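Local coordinates for protein tRNA (guanine(26)-N(2))-dimethyltransferase (Pyrococcus horikoshii, PDB 2DUL) that probably dimethylates N2 of guanine 26 in a number of tRNAs, taking both methyl groups from S-adenosyl-L-methionine as a class I-like methyltransferase, at residues Asp37-Leu42 against Phe132-Leu137; Arg64-Leu67 against Glu73-Leu76. All coordinates share one frame; numbering follows the deposited sequence.

Interaction 1. Residues Asp37-Leu42 against Phe132-Leu137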
ATOM      1  N   ASP A  37       6.878   5.180   8.661  1.00 25.29           N
ATOM      2  CA  ASP A  37       6.245   5.203   9.979  1.00 24.32           C
ATOM      3  C   ASP A  37       5.085   4.207   9.973  1.00 24.61           C
ATOM      4  O   ASP A  37       4.926   3.415  10.906  1.00 25.04           O
ATOM      5  CB  ASP A  37       5.662   6.584  10.310  1.00 26.20           C
ATOM      6  CG  ASP A  37       6.690   7.556  10.869  1.00 28.83           C
ATOM      7  OD1 ASP A  37       7.712   7.115  11.440  1.00 27.68           O
ATOM      8  OD2 ASP A  37       6.450   8.777  10.754  1.00 31.13           O
ATOM      9  N   ILE A  38       4.270   4.272   8.922  1.00 22.46           N
ATOM     10  CA  ILE A  38       3.102   3.404   8.792  1.00 23.31           C
ATOM     11  C   ILE A  38       3.479   1.932   8.880  1.00 22.05           C
ATOM     12  O   ILE A  38       2.868   1.173   9.638  1.00 20.78           O
ATOM     13  CB  ILE A  38       2.350   3.660   7.449  1.00 23.08           C
ATOM     14  CG1 ILE A  38       1.955   5.134   7.343  1.00 25.28           C
ATOM     15  CG2 ILE A  38       1.104   2.785   7.359  1.00 21.52           C
ATOM     16  CD1 ILE A  38       1.082   5.623   8.477  1.00 24.78           C
ATOM     17  N   VAL A  39       4.486   1.523   8.116  1.00 22.53           N
ATOM     18  CA  VAL A  39       4.897   0.127   8.148  1.00 23.16           C
ATOM     19  C   VAL A  39       5.455  -0.240   9.529  1.00 23.05           C
ATOM     20  O   VAL A  39       5.207  -1.341  10.033  1.00 22.78           O
ATOM     21  CB  VAL A  39       5.921  -0.199   7.009  1.00 24.10           C
ATOM     22  CG1 VAL A  39       7.147   0.681   7.114  1.00 26.58           C
ATOM     23  CG2 VAL A  39       6.300  -1.671   7.063  1.00 24.03           C
ATOM     24  N   VAL A  40       6.186   0.681  10.151  1.00 22.07           N
ATOM     25  CA  VAL A  40       6.734   0.434  11.486  1.00 22.40           C
ATOM     26  C   VAL A  40       5.582   0.176  12.455  1.00 23.23           C
ATOM     27  O   VAL A  40       5.640  -0.739  13.283  1.00 23.43           O
ATOM     28  CB  VAL A  40       7.571   1.645  11.986  1.00 23.30           C
ATOM     29  CG1 VAL A  40       7.755   1.585  13.504  1.00 22.82           C
ATOM     30  CG2 VAL A  40       8.932   1.638  11.309  1.00 24.08           C
ATOM     31  N   VAL A  41       4.527   0.979  12.342  1.00 22.87           N
ATOM     32  CA  VAL A  41       3.365   0.817  13.207  1.00 21.62           C
ATOM     33  C   VAL A  41       2.733  -0.551  12.985  1.00 21.86           C
ATOM     34  O   VAL A  41       2.455  -1.284  13.936  1.00 21.56           O
ATOM     35  CB  VAL A  41       2.309   1.908  12.935  1.00 22.41           C
ATOM     36  CG1 VAL A  41       1.020   1.592  13.696  1.00 22.05           C
ATOM     37  CG2 VAL A  41       2.850   3.267  13.362  1.00 21.90           C
ATOM     38  N   LEU A  42       2.526  -0.892  11.718  1.00 22.24           N
ATOM     39  CA  LEU A  42       1.924  -2.167  11.358  1.00 22.61           C
ATOM     40  C   LEU A  42       2.721  -3.353  11.885  1.00 22.00           C
ATOM     41  O   LEU A  42       2.152  -4.289  12.451  1.00 22.94           O
ATOM     42  CB  LEU A  42       1.784  -2.275   9.834  1.00 22.20           C
ATOM     43  CG  LEU A  42       1.127  -3.562   9.318  1.00 26.00           C
ATOM     44  CD1 LEU A  42      -0.260  -3.707   9.935  1.00 24.67           C
ATOM     45  CD2 LEU A  42       1.039  -3.533   7.797  1.00 24.57           C
ATOM     46  N   PHE A 132      10.559 -15.336   4.031  1.00 19.20           N
ATOM     47  CA  PHE A 132      10.203 -14.154   4.808  1.00 17.42           C
ATOM     48  C   PHE A 132       8.774 -14.064   5.321  1.00 16.81           C
ATOM     49  O   PHE A 132       7.826 -14.406   4.617  1.00 18.14           O
ATOM     50  CB  PHE A 132      10.503 -12.882   4.000  1.00 16.67           C
ATOM     51  CG  PHE A 132      11.938 -12.752   3.585  1.00 16.48           C
ATOM     52  CD1 PHE A 132      12.347 -13.146   2.315  1.00 15.78           C
ATOM     53  CD2 PHE A 132      12.888 -12.266   4.478  1.00 16.62           C
ATOM     54  CE1 PHE A 132      13.687 -13.062   1.938  1.00 16.93           C
ATOM     55  CE2 PHE A 132      14.231 -12.176   4.115  1.00 18.23           C
ATOM     56  CZ  PHE A 132      14.632 -12.576   2.843  1.00 16.87           C
ATOM     57  N   HIS A 133       8.632 -13.581   6.554  1.00 16.93           N
ATOM     58  CA  HIS A 133       7.322 -13.386   7.164  1.00 18.28           C
ATOM     59  C   HIS A 133       6.750 -12.080   6.615  1.00 17.61           C
ATOM     60  O   HIS A 133       5.541 -11.871   6.603  1.00 17.71           O
ATOM     61  CB  HIS A 133       7.451 -13.295   8.689  1.00 21.43           C
ATOM     62  CG  HIS A 133       7.883 -14.575   9.334  1.00 24.92           C
ATOM     63  ND1 HIS A 133       7.098 -15.710   9.330  1.00 28.48           N
ATOM     64  CD2 HIS A 133       9.024 -14.908   9.982  1.00 25.77           C
ATOM     65  CE1 HIS A 133       7.738 -16.687   9.947  1.00 26.83           C
ATOM     66  NE2 HIS A 133       8.909 -16.227  10.353  1.00 29.41           N
ATOM     67  N   PHE A 134       7.637 -11.195   6.170  1.00 18.05           N
ATOM     68  CA  PHE A 134       7.210  -9.920   5.607  1.00 18.27           C
ATOM     69  C   PHE A 134       8.231  -9.414   4.604  1.00 17.52           C
ATOM     70  O   PHE A 134       9.434  -9.454   4.850  1.00 18.41           O
ATOM     71  CB  PHE A 134       7.018  -8.860   6.703  1.00 19.43           C
ATOM     72  CG  PHE A 134       6.769  -7.462   6.167  1.00 19.75           C
ATOM     73  CD1 PHE A 134       5.630  -7.175   5.413  1.00 21.59           C
ATOM     74  CD2 PHE A 134       7.686  -6.440   6.399  1.00 21.20           C
ATOM     75  CE1 PHE A 134       5.412  -5.885   4.896  1.00 20.69           C
ATOM     76  CE2 PHE A 134       7.475  -5.148   5.886  1.00 20.80           C
ATOM     77  CZ  PHE A 134       6.337  -4.873   5.134  1.00 19.70           C
ATOM     78  N   ILE A 135       7.736  -8.956   3.461  1.00 19.13           N
ATOM     79  CA  ILE A 135       8.592  -8.398   2.424  1.00 17.13           C
ATOM     80  C   ILE A 135       8.005  -7.040   2.074  1.00 17.99           C
ATOM     81  O   ILE A 135       6.799  -6.920   1.864  1.00 20.63           O
ATOM     82  CB  ILE A 135       8.617  -9.275   1.139  1.00 17.29           C
ATOM     83  CG1 ILE A 135       9.327 -10.603   1.413  1.00 14.36           C
ATOM     84  CG2 ILE A 135       9.334  -8.523   0.011  1.00 16.40           C
ATOM     85  CD1 ILE A 135       9.387 -11.534   0.198  1.00 16.55           C
ATOM     86  N   ASP A 136       8.848  -6.017   2.036  1.00 18.95           N
ATOM     87  CA  ASP A 136       8.395  -4.679   1.681  1.00 20.45           C
ATOM     88  C   ASP A 136       9.037  -4.306   0.344  1.00 19.38           C
ATOM     89  O   ASP A 136      10.254  -4.184   0.240  1.00 19.92           O
ATOM     90  CB  ASP A 136       8.781  -3.670   2.769  1.00 22.61           C
ATOM     91  CG  ASP A 136       7.996  -2.366   2.665  1.00 27.04           C
ATOM     92  OD1 ASP A 136       7.996  -1.588   3.644  1.00 28.11           O
ATOM     93  OD2 ASP A 136       7.374  -2.122   1.608  1.00 29.41           O
ATOM     94  N   LEU A 137       8.201  -4.163  -0.677  1.00 20.51           N
ATOM     95  CA  LEU A 137       8.641  -3.809  -2.021  1.00 24.15           C
ATOM     96  C   LEU A 137       8.374  -2.335  -2.248  1.00 25.27           C
ATOM     97  O   LEU A 137       7.219  -1.930  -2.409  1.00 25.57           O
ATOM     98  CB  LEU A 137       7.865  -4.607  -3.072  1.00 25.35           C
ATOM     99  CG  LEU A 137       8.075  -6.112  -3.183  1.00 27.31           C
ATOM    100  CD1 LEU A 137       7.268  -6.637  -4.378  1.00 25.69           C
ATOM    101  CD2 LEU A 137       9.565  -6.407  -3.373  1.00 29.30           C
TER

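Interaction 2. Residues Arg64-Leu67 against Glu73-Leu76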
ATOM      1  N   ARG A  64      15.222   0.942  10.358  1.00 21.18           N
ATOM      2  CA  ARG A  64      14.120   1.290  11.251  1.00 20.31           C
ATOM      3  C   ARG A  64      13.353   0.032  11.663  1.00 20.85           C
ATOM      4  O   ARG A  64      12.870  -0.064  12.790  1.00 21.47           O
ATOM      5  CB  ARG A  64      13.189   2.310  10.593  1.00 23.01           C
ATOM      6  CG  ARG A  64      13.846   3.674  10.413  1.00 22.04           C
ATOM      7  CD  ARG A  64      12.814   4.740  10.110  1.00 22.08           C
ATOM      8  NE  ARG A  64      11.837   4.864  11.187  1.00 19.27           N
ATOM      9  CZ  ARG A  64      10.685   5.517  11.077  1.00 22.82           C
ATOM     10  NH1 ARG A  64      10.363   6.112   9.933  1.00 23.91           N
ATOM     11  NH2 ARG A  64       9.845   5.563  12.103  1.00 23.55           N
ATOM     12  N   PHE A  65      13.242  -0.938  10.760  1.00 21.49           N
ATOM     13  CA  PHE A  65      12.562  -2.191  11.099  1.00 22.35           C
ATOM     14  C   PHE A  65      13.298  -2.819  12.284  1.00 22.63           C
ATOM     15  O   PHE A  65      12.685  -3.245  13.263  1.00 25.56           O
ATOM     16  CB  PHE A  65      12.612  -3.175   9.926  1.00 22.56           C
ATOM     17  CG  PHE A  65      11.671  -2.846   8.798  1.00 22.77           C
ATOM     18  CD1 PHE A  65      11.744  -3.556   7.599  1.00 22.87           C
ATOM     19  CD2 PHE A  65      10.710  -1.845   8.926  1.00 22.07           C
ATOM     20  CE1 PHE A  65      10.875  -3.274   6.545  1.00 23.22           C
ATOM     21  CE2 PHE A  65       9.838  -1.557   7.878  1.00 23.27           C
ATOM     22  CZ  PHE A  65       9.921  -2.273   6.686  1.00 22.28           C
ATOM     23  N   ALA A  66      14.621  -2.868  12.178  1.00 21.93           N
ATOM     24  CA  ALA A  66      15.459  -3.451  13.220  1.00 23.70           C
ATOM     25  C   ALA A  66      15.411  -2.668  14.535  1.00 25.15           C
ATOM     26  O   ALA A  66      15.332  -3.260  15.615  1.00 24.79           O
ATOM     27  CB  ALA A  66      16.904  -3.558  12.725  1.00 22.38           C
ATOM     28  N   LEU A  67      15.443  -1.342  14.445  1.00 23.29           N
ATOM     29  CA  LEU A  67      15.424  -0.506  15.646  1.00 25.12           C
ATOM     30  C   LEU A  67      14.059  -0.262  16.279  1.00 25.67           C
ATOM     31  O   LEU A  67      13.973  -0.020  17.485  1.00 27.08           O
ATOM     32  CB  LEU A  67      16.045   0.868  15.354  1.00 21.90           C
ATOM     33  CG  LEU A  67      17.528   0.980  15.005  1.00 23.65           C
ATOM     34  CD1 LEU A  67      17.821   2.391  14.488  1.00 22.00           C
ATOM     35  CD2 LEU A  67      18.378   0.660  16.227  1.00 23.06           C
ATOM     36  N   GLU A  73      15.181 -10.867  12.388  1.00 22.99           N
ATOM     37  CA  GLU A  73      16.154 -10.996  11.313  1.00 22.59           C
ATOM     38  C   GLU A  73      15.721 -10.041  10.211  1.00 23.87           C
ATOM     39  O   GLU A  73      14.624 -10.173   9.659  1.00 22.14           O
ATOM     40  CB  GLU A  73      16.178 -12.433  10.785  1.00 24.73           C
ATOM     41  CG  GLU A  73      17.324 -12.721   9.827  1.00 24.57           C
ATOM     42  CD  GLU A  73      17.360 -14.172   9.373  1.00 28.71           C
ATOM     43  OE1 GLU A  73      17.546 -15.072  10.224  1.00 30.65           O
ATOM     44  OE2 GLU A  73      17.200 -14.413   8.161  1.00 25.39           O
ATOM     45  N   VAL A  74      16.577  -9.073   9.904  1.00 21.81           N
ATOM     46  CA  VAL A  74      16.260  -8.075   8.890  1.00 19.85           C
ATOM     47  C   VAL A  74      17.245  -8.102   7.735  1.00 18.44           C
ATOM     48  O   VAL A  74      18.453  -7.980   7.936  1.00 17.75           O
ATOM     49  CB  VAL A  74      16.261  -6.650   9.498  1.00 20.89           C
ATOM     50  CG1 VAL A  74      15.805  -5.632   8.452  1.00 18.48           C
ATOM     51  CG2 VAL A  74      15.361  -6.610  10.732  1.00 20.79           C
ATOM     52  N   TRP A  75      16.719  -8.267   6.526  1.00 16.61           N
ATOM     53  CA  TRP A  75      17.546  -8.287   5.330  1.00 17.12           C
ATOM     54  C   TRP A  75      17.405  -6.966   4.576  1.00 17.39           C
ATOM     55  O   TRP A  75      16.298  -6.455   4.389  1.00 16.41           O
ATOM     56  CB  TRP A  75      17.138  -9.440   4.406  1.00 18.37           C
ATOM     57  CG  TRP A  75      17.472 -10.799   4.940  1.00 19.28           C
ATOM     58  CD1 TRP A  75      17.056 -11.340   6.121  1.00 20.12           C
ATOM     59  CD2 TRP A  75      18.268 -11.801   4.296  1.00 20.88           C
ATOM     60  NE1 TRP A  75      17.541 -12.618   6.252  1.00 18.97           N
ATOM     61  CE2 TRP A  75      18.288 -12.927   5.147  1.00 20.51           C
ATOM     62  CE3 TRP A  75      18.966 -11.857   3.082  1.00 22.63           C
ATOM     63  CZ2 TRP A  75      18.979 -14.102   4.823  1.00 21.56           C
ATOM     64  CZ3 TRP A  75      19.655 -13.026   2.758  1.00 23.27           C
ATOM     65  CH2 TRP A  75      19.654 -14.133   3.629  1.00 24.81           C
ATOM     66  N   LEU A  76      18.537  -6.416   4.164  1.00 17.69           N
ATOM     67  CA  LEU A  76      18.572  -5.175   3.405  1.00 19.81           C
ATOM     68  C   LEU A  76      19.230  -5.523   2.081  1.00 19.94           C
ATOM     69  O   LEU A  76      20.291  -6.144   2.059  1.00 21.29           O
ATOM     70  CB  LEU A  76      19.410  -4.118   4.125  1.00 24.85           C
ATOM     71  CG  LEU A  76      18.933  -3.595   5.482  1.00 26.96           C
ATOM     72  CD1 LEU A  76      19.250  -4.611   6.562  1.00 29.07           C
ATOM     73  CD2 LEU A  76      19.643  -2.281   5.787  1.00 31.11           C
TER

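Interaction 1. Residues Asp37-Leu42 against Phe132-Leu137
The ring of Phe134 and the carboxylate of Asp136 meet the same methyl of the helix, CG2 of Val39. That methyl comes in obliquely at the far end of the ring, Val39 CG2 lying 3.7 Å from Phe134 CZ and 3.9 Å from Phe134 CE2. Over one face of the ring, displaced toward the rim, sits the backbone nitrogen of Asp136, 4.1 Å above the plane. At the carboxylate, Asp136 OD1 stands 3.8 Å from Val39 CG2; the two side chains approach each other from opposite directions and touch by packing alone. Phe134 and Asp136, two residues apart, lean from the same side of the strand, each with CG anti to its own nitrogen (chi1 172° and -163°). Val39 turns CG2 to the strand, and this one methyl touches both ring and acid. The two backbones stay well apart, the nearest CA pair, Val39 and Asp136, being separated by 8.8 Å. Helix 33-46 thus packs on one face of the Rossmann-like sheet beside strand 132-137, which lies parallel to strands 50-53 and 158-164 between them. In class I methyltransferases the strand at this place leads into motif IV. Around the contact, Phe65 of helix 60-68 touches both Val39 and Asp136, while Val51 lies against Phe134. The polar end of Asp136 is engaged elsewhere: OD2 makes a salt bridge with Arg228 NH1 and OD1 with Arg61 NH2, the latter from a residue predicted to bind S-adenosyl-L-methionine. Helix and strand are therefore joined here by van der Waals contact, the valine giving an apolar flank to a buried carboxylate whose charge is met by arginines from outside both segments.

Interaction 2. Residues Arg64-Leu67 against Glu73-Leu76
With CG1 of Val74 anti to its backbone nitrogen (chi1 -175°) and CG2 beside that nitrogen, the two methyls of the valine spread toward successive residues of the helix. Val74 CG2 reaches Ala66, 4.0 Å from Ala66 CB, and rests equally close to Ala66 CA. The other branch meets the next residue back, Val74 CG1 lying 4.3 Å from Phe65 CB, while the Phe65 ring extends past it toward Val51 and helix 33-46. The small alanine lets the backbones draw near, with the CA atoms of Ala66 and Val74 6.4 Å apart. The beta-alpha-beta unit here comprises strand 50-53, helix 60-68 and strand 73-78, and its crossover helix lies against its own second strand. Val74 points at the helix; the side chains of Glu73 and Trp75 go elsewhere, joined by a nearly straight hydrogen bond of 2.6 Å from Trp75 NE1 to Glu73 OE2 (171°), in the indole plane and on the anti side of the carboxylate. Tyr131 OH is also hydrogen-bonded to Glu73 OE2. The contact between the two segments is thus aliphatic carbon on aliphatic carbon, held by van der Waals packing, while the Glu73-Trp75 hydrogen bond is made away from it.

In the fold
Interaction 2 is nested in the loop closed by interaction 1; their centres are about 10 Å apart and both reach the same sheet. Phe65 bridges them: its CE2 is 3.6 Å from Val39 CG1 and its CZ 3.7 Å from Asp136 OD1, as helices 33-46 and 60-68 pack against each other on one face of the sheet. Asp37 OD1 and Arg64 NH2 add a salt bridge of 2.7 Å between the helices. On the other face, Phe132 and Trp75 pack edge-to-face. Arg36 and Arg61, predicted to bind S-adenosyl-L-methionine, adjoin interaction 1, the side chain of Arg61 about 3 Å at the nearest atoms from those of Asp136 and Phe65, so the shared core probably backs the cofactor pocket.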